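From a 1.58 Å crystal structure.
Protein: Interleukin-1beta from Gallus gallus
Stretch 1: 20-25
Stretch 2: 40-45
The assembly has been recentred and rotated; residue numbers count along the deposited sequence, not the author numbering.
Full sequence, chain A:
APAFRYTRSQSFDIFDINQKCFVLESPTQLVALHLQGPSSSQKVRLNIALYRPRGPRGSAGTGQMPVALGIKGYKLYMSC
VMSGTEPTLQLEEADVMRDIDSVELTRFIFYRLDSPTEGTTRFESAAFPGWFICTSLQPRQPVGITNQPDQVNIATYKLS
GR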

# COMPACT_ATOMS: atom_id res chain seq x y z
N LYS A 20 -13.93 -0.92 3.99
CA LYS A 20 -13.68 -1.60 2.72
C LYS A 20 -12.37 -2.41 2.81
O LYS A 20 -11.40 -1.99 3.45
CB LYS A 20 -13.62 -0.59 1.56
CG LYS A 20 -14.90 0.19 1.42
CD LYS A 20 -15.09 0.83 0.04
CE LYS A 20 -13.95 1.80 -0.34
NZ LYS A 20 -13.89 2.99 0.58
N CYS A 21 -12.36 -3.60 2.21
CA CYS A 21 -11.11 -4.35 2.09
C CYS A 21 -10.65 -4.30 0.66
O CYS A 21 -11.37 -3.82 -0.22
CB CYS A 21 -11.28 -5.80 2.52
SG CYS A 21 -12.47 -6.70 1.57
N PHE A 22 -9.45 -4.84 0.44
CA PHE A 22 -8.86 -4.92 -0.91
C PHE A 22 -9.15 -6.29 -1.53
O PHE A 22 -9.08 -7.34 -0.85
CB PHE A 22 -7.34 -4.75 -0.85
CG PHE A 22 -6.84 -3.40 -0.39
CD1 PHE A 22 -7.69 -2.29 -0.28
CD2 PHE A 22 -5.50 -3.25 -0.08
CE1 PHE A 22 -7.17 -1.05 0.16
CE2 PHE A 22 -4.96 -2.02 0.33
CZ PHE A 22 -5.81 -0.92 0.45
N VAL A 23 -9.47 -6.28 -2.82
CA VAL A 23 -9.44 -7.52 -3.62
C VAL A 23 -8.60 -7.29 -4.86
O VAL A 23 -8.51 -6.15 -5.32
CB VAL A 23 -10.85 -8.09 -3.99
CG1 VAL A 23 -11.71 -8.32 -2.74
CG2 VAL A 23 -11.58 -7.25 -5.05
N LEU A 24 -8.02 -8.36 -5.41
CA LEU A 24 -7.23 -8.24 -6.64
C LEU A 24 -8.16 -8.43 -7.83
O LEU A 24 -8.53 -9.56 -8.17
CB LEU A 24 -6.05 -9.22 -6.63
CG LEU A 24 -5.03 -9.03 -7.74
CD1 LEU A 24 -4.34 -7.68 -7.60
CD2 LEU A 24 -4.00 -10.16 -7.73
N GLU A 25 -8.60 -7.32 -8.42
CA GLU A 25 -9.58 -7.36 -9.49
C GLU A 25 -8.99 -8.04 -10.72
O GLU A 25 -9.67 -8.84 -11.40
CB GLU A 25 -10.04 -5.95 -9.85
CG GLU A 25 -11.01 -5.92 -11.01
CD GLU A 25 -11.51 -4.53 -11.33
OE1 GLU A 25 -10.71 -3.71 -11.85
OE2 GLU A 25 -12.70 -4.26 -11.06
N SER A 40 -17.09 -15.44 -4.54
CA SER A 40 -15.80 -16.14 -4.57
C SER A 40 -14.58 -15.21 -4.46
O SER A 40 -13.44 -15.68 -4.49
CB SER A 40 -15.70 -16.99 -5.85
OG SER A 40 -15.72 -16.20 -7.03
N SER A 41 -14.83 -13.90 -4.37
CA SER A 41 -13.77 -12.88 -4.23
C SER A 41 -13.01 -13.06 -2.94
O SER A 41 -13.61 -13.21 -1.87
CB SER A 41 -14.37 -11.47 -4.28
OG SER A 41 -14.97 -11.26 -5.53
N GLN A 42 -11.68 -13.05 -3.04
CA GLN A 42 -10.83 -13.38 -1.92
C GLN A 42 -10.12 -12.12 -1.41
O GLN A 42 -9.40 -11.45 -2.17
CB GLN A 42 -9.83 -14.48 -2.30
CG GLN A 42 -10.55 -15.79 -2.57
CD GLN A 42 -9.67 -16.89 -3.15
OE1 GLN A 42 -8.45 -16.77 -3.23
NE2 GLN A 42 -10.30 -18.00 -3.54
N LYS A 43 -10.34 -11.83 -0.14
CA LYS A 43 -9.75 -10.65 0.50
C LYS A 43 -8.22 -10.70 0.47
O LYS A 43 -7.61 -11.74 0.76
CB LYS A 43 -10.26 -10.59 1.96
CG LYS A 43 -9.66 -9.55 2.82
CD LYS A 43 -10.47 -9.42 4.10
CE LYS A 43 -10.11 -10.50 5.08
NZ LYS A 43 -10.57 -10.06 6.42
N VAL A 44 -7.62 -9.57 0.12
CA VAL A 44 -6.19 -9.44 0.09
C VAL A 44 -5.62 -9.17 1.49
O VAL A 44 -6.16 -8.34 2.22
CB VAL A 44 -5.81 -8.32 -0.92
CG1 VAL A 44 -4.40 -7.80 -0.66
CG2 VAL A 44 -6.00 -8.83 -2.35
N ARG A 45 -4.58 -9.91 1.86
CA ARG A 45 -3.77 -9.58 3.04
C ARG A 45 -2.46 -9.00 2.54
O ARG A 45 -2.06 -9.25 1.39
CB ARG A 45 -3.50 -10.81 3.92
CG ARG A 45 -4.74 -11.29 4.64
CD ARG A 45 -4.44 -11.63 6.09
NE ARG A 45 -3.45 -12.68 6.30
CZ ARG A 45 -2.76 -12.86 7.43
NH1 ARG A 45 -2.93 -12.06 8.48
NH2 ARG A 45 -1.89 -13.87 7.50
O HOH W 1 -7.99 -6.19 2.40
O HOH W 2 -8.50 -11.01 -4.59

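The most unusual feature of this contact is that two water molecules do much of the work that direct backbone hydrogen bonds would do between neighbouring strands. A single direct hydrogen bond joins the two stretches, from Val44 N to Phe22 O, and a water lies to each side of it along the chain. Water 1 accepts from Phe22 N, its oxygen 2.8 Å from that nitrogen, and is 2.8 Å from Val44 O, a carbonyl to which it can donate. Water 2 accepts from Leu24 N at 2.8 Å and donates to Gln42 O at 2.6 Å. Where the backbones stand too far apart for the amide and carbonyl to meet, a water can span the gap because it both donates and accepts.

The direct bond is a good one. Val44 N lies 2.8 Å from Phe22 O, and the N-H...O angle of 170° places the hydrogen almost on the line between the two atoms. The same carbonyl oxygen, Phe22 O, comes within 3.6 Å of Lys43 CA, so the backbone of the second stretch passes close beside it. The nearest pair of alpha carbons, Val23 CA and Lys43 CA, is 5.2 Å apart, yet the end-to-end directions of the touching parts differ by 103°. The segments therefore cross steeply instead of running side by side, which fits a contact with one direct bond and a modest buried area of 292 Å².

Val44 gives up more surface to the other stretch than any other residue here. Its CA-to-CB bond points toward the first stretch, and its compact, branched side chain can fill the space next to a backbone without needing a polar partner. Val44 CG2 lies 3.7 Å from Leu24 N and 3.9 Å from Val23 CA, so this methyl packs on main chain as well as on side chain, reaching Leu24 CB at 4.3 Å. Phe22 meets the same valine through the base of its side chain, with Phe22 CB 3.9 Å from Val44 CB. The phenylalanine ring then leads away from the second stretch, so its aromatic surface is not what holds this contact together.

Val23 brings a second branched apolar side chain to the crossing. In its m rotamer, Val23 CG1 sits 3.9 Å from Gln42 O and 4.4 Å from Ser41 CB, covering backbone and a small side chain alike. Serine suits this partly exposed site: its CB can approach the methyl while adding little bulk. Gln42 makes its contribution through its carbonyl, while its CA-to-CB bond points away, as befits a long polar side chain at an exposed position.

Lys43 shows how a charged residue can still pack. Its aliphatic portion touches the first stretch, Lys43 CD lying 4.0 Å from Cys21 CB, while the end of the side chain leads away. Cys21 is small and buried, and its CA-to-CB bond points toward the lysine's stretch, offering an apolar carbon to that methylene.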